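Local coordinates for protein alpha-ketoglutarate-dependent non-heme iron oxygenase EasH (Aspergillus japonicus, PDB 5M0T) that probably oxidises an ergot-alkaloid intermediate during cycloclavine biosynthesis, using non-heme iron(II) and the co-substrate 2-oxoglutarate, at residues T11-P16 against F25-E30; D53-Q58 against P81-L86; S78-P81 against L86-D89. All coordinates share one frame; numbering follows the deposited sequence.

Contact 1 (T11-P16 against F25-E30)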
# COMPACT_ATOMS: atom_id res chain seq x y z
N THR A 11 -7.88 30.02 14.25
CA THR A 11 -9.00 29.51 15.04
C THR A 11 -9.40 28.12 14.54
O THR A 11 -9.21 27.80 13.37
CB THR A 11 -10.24 30.44 14.92
OG1 THR A 11 -9.87 31.77 15.28
CG2 THR A 11 -11.40 30.00 15.84
N LEU A 12 -9.93 27.31 15.43
CA LEU A 12 -10.46 26.00 15.06
C LEU A 12 -11.94 26.21 14.82
O LEU A 12 -12.65 26.70 15.69
CB LEU A 12 -10.24 24.97 16.17
CG LEU A 12 -10.90 23.61 16.01
CD1 LEU A 12 -10.57 22.98 14.67
CD2 LEU A 12 -10.48 22.72 17.17
N ARG A 13 -12.40 25.84 13.62
CA ARG A 13 -13.79 26.06 13.25
C ARG A 13 -14.58 24.80 13.49
O ARG A 13 -14.03 23.69 13.54
CB ARG A 13 -13.92 26.56 11.80
CG ARG A 13 -13.64 28.05 11.71
CD ARG A 13 -14.04 28.64 10.37
NE ARG A 13 -13.08 28.30 9.32
CZ ARG A 13 -13.23 28.58 8.02
NH1 ARG A 13 -14.32 29.20 7.58
NH2 ARG A 13 -12.28 28.24 7.16
N ARG A 14 -15.87 25.01 13.64
CA ARG A 14 -16.83 24.03 14.11
C ARG A 14 -18.03 24.09 13.16
O ARG A 14 -18.50 25.18 12.82
CB ARG A 14 -17.24 24.46 15.52
CG ARG A 14 -17.89 23.40 16.38
CD ARG A 14 -18.22 23.95 17.76
NE ARG A 14 -17.07 24.09 18.65
CZ ARG A 14 -16.44 23.10 19.29
NH1 ARG A 14 -16.80 21.82 19.14
NH2 ARG A 14 -15.41 23.40 20.08
N ILE A 15 -18.50 22.93 12.71
CA ILE A 15 -19.55 22.89 11.68
C ILE A 15 -20.41 21.64 11.88
O ILE A 15 -19.88 20.55 12.13
CB ILE A 15 -18.93 22.97 10.25
CG1 ILE A 15 -19.95 23.39 9.21
CG2 ILE A 15 -18.27 21.67 9.87
CD1 ILE A 15 -19.32 23.61 7.84
N PRO A 16 -21.74 21.77 11.81
CA PRO A 16 -22.59 20.59 12.03
C PRO A 16 -22.52 19.57 10.89
O PRO A 16 -22.31 19.94 9.73
CB PRO A 16 -24.00 21.19 12.14
CG PRO A 16 -23.93 22.50 11.43
CD PRO A 16 -22.54 23.00 11.64
N PHE A 25 -15.70 20.10 3.57
CA PHE A 25 -14.49 20.01 2.78
C PHE A 25 -13.81 21.36 2.57
O PHE A 25 -12.58 21.42 2.54
CB PHE A 25 -14.71 19.33 1.43
CG PHE A 25 -13.41 19.04 0.70
CD1 PHE A 25 -12.51 18.11 1.22
CD2 PHE A 25 -13.08 19.73 -0.46
CE1 PHE A 25 -11.31 17.85 0.58
CE2 PHE A 25 -11.88 19.47 -1.11
CZ PHE A 25 -10.99 18.53 -0.59
N GLN A 26 -14.60 22.42 2.45
CA GLN A 26 -14.06 23.76 2.25
C GLN A 26 -13.24 24.24 3.45
O GLN A 26 -12.14 24.74 3.27
CB GLN A 26 -15.18 24.73 1.94
CG GLN A 26 -14.71 26.08 1.46
CD GLN A 26 -15.87 27.03 1.14
OE1 GLN A 26 -16.88 26.63 0.56
NE2 GLN A 26 -15.72 28.29 1.53
N VAL A 27 -13.78 24.08 4.67
CA VAL A 27 -13.04 24.44 5.88
C VAL A 27 -11.76 23.58 6.01
O VAL A 27 -10.72 24.08 6.42
CB VAL A 27 -13.89 24.32 7.17
CG1 VAL A 27 -13.07 24.69 8.40
CG2 VAL A 27 -15.13 25.21 7.09
N LEU A 28 -11.86 22.31 5.64
CA LEU A 28 -10.72 21.39 5.65
C LEU A 28 -9.59 21.86 4.71
O LEU A 28 -8.43 21.83 5.10
CB LEU A 28 -11.17 19.97 5.28
CG LEU A 28 -10.15 18.85 5.47
CD1 LEU A 28 -9.85 18.67 6.95
CD2 LEU A 28 -10.65 17.55 4.87
N GLN A 29 -9.93 22.30 3.51
CA GLN A 29 -8.96 22.89 2.58
C GLN A 29 -8.30 24.16 3.11
O GLN A 29 -7.09 24.35 2.96
CB GLN A 29 -9.62 23.27 1.26
CG GLN A 29 -10.00 22.12 0.38
CD GLN A 29 -10.62 22.59 -0.93
OE1 GLN A 29 -11.54 23.39 -0.94
NE2 GLN A 29 -10.10 22.08 -2.04
N GLU A 30 -9.11 25.04 3.68
CA GLU A 30 -8.63 26.32 4.18
C GLU A 30 -7.81 26.19 5.47
O GLU A 30 -6.80 26.87 5.62
CB GLU A 30 -9.81 27.28 4.37
CG GLU A 30 -10.46 27.66 3.04
CD GLU A 30 -11.81 28.38 3.16
OE1 GLU A 30 -12.37 28.50 4.28
OE2 GLU A 30 -12.32 28.83 2.11
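R13 and V27 mark the closest approach of the two backbones, their CA atoms 7.6 Å apart, where segment 11-16, which carries strand 14-16, passes beside helix 21-31. Strand and helix are the first two elements of a beta-alpha-beta unit completed by strand 33-37, to which R13 and I15 are hydrogen-bonded through their backbones. At this separation side chains must do the joining. V27, buried beneath the arginine, lays its two methyls against one face of the guanidinium: CG1 lies 3.7 Å from NE of R13, and CG2 sits over the centre of the flat group, 4.0 Å above its plane. A compact, branched valine suits this position, since it turns two methyls toward R13 and also touches V34 of strand 33-37. One helical turn on, E30 meets the guanidinium at its edge. NH2 of R13 donates to OE1 of E30 over 2.9 Å, at a nearly straight N-H...O angle of 167°; OE1 accepts it through its anti lone pair, the one away from OE2. The two charged planes are almost coplanar, 2° apart. A bend at chi3 (-76°) in the arginine chain carries the guanidinium across V27 to this carboxylate. D31 forms a second salt bridge, with NE of R13. The in-plane bond to exposed E30 and the bond to D31 should together hold the guanidinium flat over V27 and limit its rotation.

Contact 2 (D53-Q58 against P81-L86)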
# COMPACT_ATOMS: atom_id res chain seq x y z
N ASP A 53 -15.82 -1.92 24.98
CA ASP A 53 -15.36 -2.04 26.39
C ASP A 53 -14.52 -3.29 26.70
O ASP A 53 -13.35 -3.16 27.09
CB ASP A 53 -16.54 -1.89 27.37
CG ASP A 53 -17.08 -0.44 27.48
OD1 ASP A 53 -18.18 -0.27 28.03
OD2 ASP A 53 -16.42 0.52 27.01
N PRO A 54 -15.07 -4.51 26.47
CA PRO A 54 -14.36 -5.70 26.95
C PRO A 54 -13.03 -6.10 26.26
O PRO A 54 -12.38 -7.02 26.76
CB PRO A 54 -15.41 -6.82 26.77
CG PRO A 54 -16.70 -6.13 26.48
CD PRO A 54 -16.32 -4.87 25.79
N HIS A 55 -12.61 -5.43 25.18
CA HIS A 55 -11.36 -5.80 24.49
C HIS A 55 -10.15 -4.87 24.74
O HIS A 55 -9.06 -5.12 24.20
CB HIS A 55 -11.59 -5.88 22.97
CG HIS A 55 -12.71 -6.77 22.55
ND1 HIS A 55 -12.53 -8.11 22.25
CD2 HIS A 55 -14.03 -6.52 22.37
CE1 HIS A 55 -13.69 -8.64 21.93
NE2 HIS A 55 -14.62 -7.70 21.99
N MET A 56 -10.33 -3.81 25.53
CA MET A 56 -9.27 -2.78 25.71
C MET A 56 -8.09 -3.28 26.56
O MET A 56 -8.28 -4.09 27.48
CB MET A 56 -9.84 -1.49 26.35
CG MET A 56 -10.85 -0.72 25.49
SD MET A 56 -10.10 0.06 24.04
CE MET A 56 -9.28 1.48 24.78
N LYS A 57 -6.88 -2.80 26.25
CA LYS A 57 -5.68 -3.06 27.07
C LYS A 57 -4.53 -2.07 26.81
O LYS A 57 -4.59 -1.24 25.91
CB LYS A 57 -5.21 -4.53 26.94
CG LYS A 57 -4.32 -4.87 25.75
CD LYS A 57 -4.91 -4.49 24.41
CE LYS A 57 -3.97 -4.88 23.29
NZ LYS A 57 -4.13 -3.96 22.14
N GLN A 58 -3.48 -2.18 27.62
CA GLN A 58 -2.30 -1.31 27.53
C GLN A 58 -1.46 -1.64 26.28
O GLN A 58 -1.42 -2.79 25.83
CB GLN A 58 -1.45 -1.46 28.81
CG GLN A 58 -0.35 -0.41 29.00
CD GLN A 58 -0.87 1.01 29.17
OE1 GLN A 58 -2.03 1.24 29.53
NE2 GLN A 58 -0.01 1.99 28.91
N PRO A 81 -12.57 -3.50 12.76
CA PRO A 81 -13.51 -4.37 12.04
C PRO A 81 -13.72 -5.74 12.70
O PRO A 81 -14.81 -6.33 12.57
CB PRO A 81 -12.86 -4.52 10.68
CG PRO A 81 -12.16 -3.24 10.47
CD PRO A 81 -11.62 -2.87 11.83
N LEU A 82 -12.71 -6.23 13.41
CA LEU A 82 -12.78 -7.53 14.07
C LEU A 82 -13.67 -7.52 15.32
O LEU A 82 -14.19 -8.55 15.71
CB LEU A 82 -11.37 -8.03 14.46
CG LEU A 82 -11.05 -9.45 14.00
CD1 LEU A 82 -9.59 -9.74 14.36
CD2 LEU A 82 -11.98 -10.52 14.59
N PHE A 83 -13.85 -6.34 15.93
CA PHE A 83 -14.50 -6.21 17.24
C PHE A 83 -15.84 -5.46 17.26
O PHE A 83 -16.55 -5.53 18.26
CB PHE A 83 -13.53 -5.54 18.22
CG PHE A 83 -12.18 -6.20 18.28
CD1 PHE A 83 -12.01 -7.44 18.89
CD2 PHE A 83 -11.05 -5.59 17.71
CE1 PHE A 83 -10.77 -8.07 18.95
CE2 PHE A 83 -9.81 -6.22 17.76
CZ PHE A 83 -9.67 -7.45 18.39
N SER A 84 -16.20 -4.77 16.17
CA SER A 84 -17.36 -3.87 16.16
C SER A 84 -18.23 -3.98 14.89
O SER A 84 -17.81 -3.61 13.80
CB SER A 84 -16.91 -2.43 16.33
OG SER A 84 -18.02 -1.55 16.39
N LYS A 85 -19.46 -4.46 15.08
CA LYS A 85 -20.47 -4.52 14.04
C LYS A 85 -20.84 -3.12 13.57
O LYS A 85 -21.01 -2.89 12.37
CB LYS A 85 -21.73 -5.26 14.55
CG LYS A 85 -22.73 -5.66 13.46
CD LYS A 85 -23.83 -6.52 14.05
CE LYS A 85 -25.03 -6.63 13.11
NZ LYS A 85 -24.64 -6.97 11.72
N LEU A 86 -20.96 -2.19 14.52
CA LEU A 86 -21.24 -0.80 14.22
C LEU A 86 -20.15 -0.17 13.33
O LEU A 86 -20.45 0.64 12.45
CB LEU A 86 -21.43 -0.00 15.51
CG LEU A 86 -21.91 1.46 15.40
CD1 LEU A 86 -22.82 1.82 16.58
CD2 LEU A 86 -20.75 2.46 15.26
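H55 and F83 make the whole of this contact, through their aromatic rings. The rings meet obliquely, with centroids 4.7 Å apart and planes inclined at 46°. The phenyl ring brings its CD1 atom over one face of the imidazole, offset toward the rim, and CD1 of F83 comes within 3.5 Å of ND1 of H55. CE1 of F83 lies beside it, 3.7 Å from the same nitrogen. Both rings swing out from their backbones in the same manner, each CG anti to the carbonyl carbon (chi1 -54° in H55, -52° in F83), which lets them bridge CA atoms 7.9 Å apart.

Apolar packing extends the pair. CB of L82 covers one face of the phenylalanine, and the side chain of L77 in strand 75-77 touches those of both H55 and F83. Y274 of the second subunit packs on L82 and F83, consistent with a large apolar ring at this partly exposed position; histidine, more exposed, offers a flat face to that ring while remaining compatible with water.

The polar bonds belong to the helix start that follows F83. S84, at the N-cap of helix 85-91, uses OG to cap the backbone N of F87, and E51 of helix 42-52 receives bonds from the backbone N of both K85 and L86. The arrangement is that of a capped helix N-terminus, with the aromatic pair tying its approach to the loop after helix 42-52 beside the subunit interface.

Contact 3 (S78-P81 against L86-D89); sequences SSLP and LFRD
F87 and L80 form the apolar half of this buried contact, together with P81. CB of L80 sits over one face of the phenylalanine ring, 4.3 Å from its centroid and 19° off the ring normal, a CH-pi contact displaced toward the rim near CD2. P81 approaches the same ring obliquely: its CG lies 3.7 Å from CE1 of F87, and CD of P81 comes almost as close. F87 reaches from the helix toward the loop because chi1, -170°, sets CG opposite the backbone N, and its side chain also touches F225 and L227 of strand 222-231 and L114 and S117 of strand 112-122. A broad flat residue suits a place that must touch both a loop and a sheet; the branched, apolar L80 suits a buried place among F87, the sheet (S117, V119, F225) and helix 42-52 (F48, I52); the rigid proline adds apolar surface to the loop and has no N-H to satisfy.

The polar half is a single hydrogen bond. NH1 of R88 donates to the backbone O of P81 at 2.7 Å, with an N-H...O angle of 154°; the oxygen lies near the guanidinium plane, whereas the donor stands tilted from the carbonyl plane. The bend at chi3 brings NH1 round to this oxygen, with the aliphatic CG and CD passing close to it. Arginine suits the place: its long chain packs while its end satisfies a buried residue's carbonyl.

Together these interactions close a short strand-to-helix connection, from strand 75-77 to helix 85-91, and seat F87 against the main sheet of the cupin-type fold.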
# COMPACT_ATOMS: atom_id res chain seq x y z
N SER A 78 -6.97 -1.67 18.21
CA SER A 78 -7.01 -1.42 16.78
C SER A 78 -7.60 -2.64 16.05
O SER A 78 -8.15 -3.51 16.68
CB SER A 78 -5.61 -1.05 16.30
OG SER A 78 -5.18 0.12 16.97
N SER A 79 -7.53 -2.67 14.72
CA SER A 79 -8.22 -3.70 13.92
C SER A 79 -9.69 -3.87 14.40
O SER A 79 -10.15 -4.98 14.74
CB SER A 79 -7.43 -5.02 13.98
OG SER A 79 -6.09 -4.83 13.57
N LEU A 80 -10.40 -2.74 14.42
CA LEU A 80 -11.76 -2.63 14.94
C LEU A 80 -12.86 -3.21 14.04
O LEU A 80 -13.98 -3.40 14.51
CB LEU A 80 -12.11 -1.17 15.25
CG LEU A 80 -11.25 -0.42 16.27
CD1 LEU A 80 -11.63 1.05 16.36
CD2 LEU A 80 -11.37 -1.07 17.64
N PRO A 81 -12.57 -3.50 12.76
CA PRO A 81 -13.51 -4.37 12.04
C PRO A 81 -13.72 -5.74 12.70
O PRO A 81 -14.81 -6.33 12.57
CB PRO A 81 -12.86 -4.52 10.68
CG PRO A 81 -12.16 -3.24 10.47
CD PRO A 81 -11.62 -2.87 11.83
N LEU A 86 -20.96 -2.19 14.52
CA LEU A 86 -21.24 -0.80 14.22
C LEU A 86 -20.15 -0.17 13.33
O LEU A 86 -20.45 0.64 12.45
CB LEU A 86 -21.43 -0.00 15.51
CG LEU A 86 -21.91 1.46 15.40
CD1 LEU A 86 -22.82 1.82 16.58
CD2 LEU A 86 -20.75 2.46 15.26
N PHE A 87 -18.89 -0.56 13.54
CA PHE A 87 -17.80 -0.11 12.67
C PHE A 87 -17.98 -0.66 11.25
O PHE A 87 -18.00 0.08 10.27
CB PHE A 87 -16.44 -0.56 13.25
CG PHE A 87 -15.27 0.05 12.57
CD1 PHE A 87 -14.77 -0.49 11.39
CD2 PHE A 87 -14.66 1.16 13.12
CE1 PHE A 87 -13.69 0.09 10.75
CE2 PHE A 87 -13.57 1.74 12.49
CZ PHE A 87 -13.08 1.21 11.31
N ARG A 88 -18.10 -1.98 11.16
CA ARG A 88 -18.27 -2.68 9.90
C ARG A 88 -19.45 -2.17 9.05
O ARG A 88 -19.28 -1.97 7.87
CB ARG A 88 -18.45 -4.17 10.15
CG ARG A 88 -17.17 -4.88 10.57
CD ARG A 88 -17.33 -6.39 10.47
NE ARG A 88 -18.43 -6.91 11.28
CZ ARG A 88 -18.40 -7.12 12.60
NH1 ARG A 88 -17.31 -6.83 13.32
NH2 ARG A 88 -19.48 -7.61 13.20
N ASP A 89 -20.60 -1.95 9.68
CA ASP A 89 -21.88 -1.69 8.98
C ASP A 89 -22.29 -0.21 8.90
O ASP A 89 -22.81 0.22 7.88
CB ASP A 89 -23.02 -2.45 9.65
CG ASP A 89 -22.82 -3.95 9.65
OD1 ASP A 89 -21.82 -4.45 9.10
OD2 ASP A 89 -23.70 -4.65 10.22

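Overall arrangement
Along the chain, contact 1 closes before contacts 2 and 3 open, and it lies on the other side of the chain's centre, about 30 Å from contact 2 and about 27 Å from contact 3, centre to centre. Contacts 2 and 3 are neighbours, with centres about 8 Å apart; they share P81, L86 and helix 85-91, and both touch the second subunit. The main mixed sheet relates all three: of its outermost strands within this chain, strand 14-16 belongs to contact 1, while strand 75-77 leads into the loop of contact 3 and touches contact 2 through L77. Contact 1 thus places helix 21-31 at one end of the sheet, and contacts 2 and 3 place the start of helix 85-91 near the other, where the second subunit also packs.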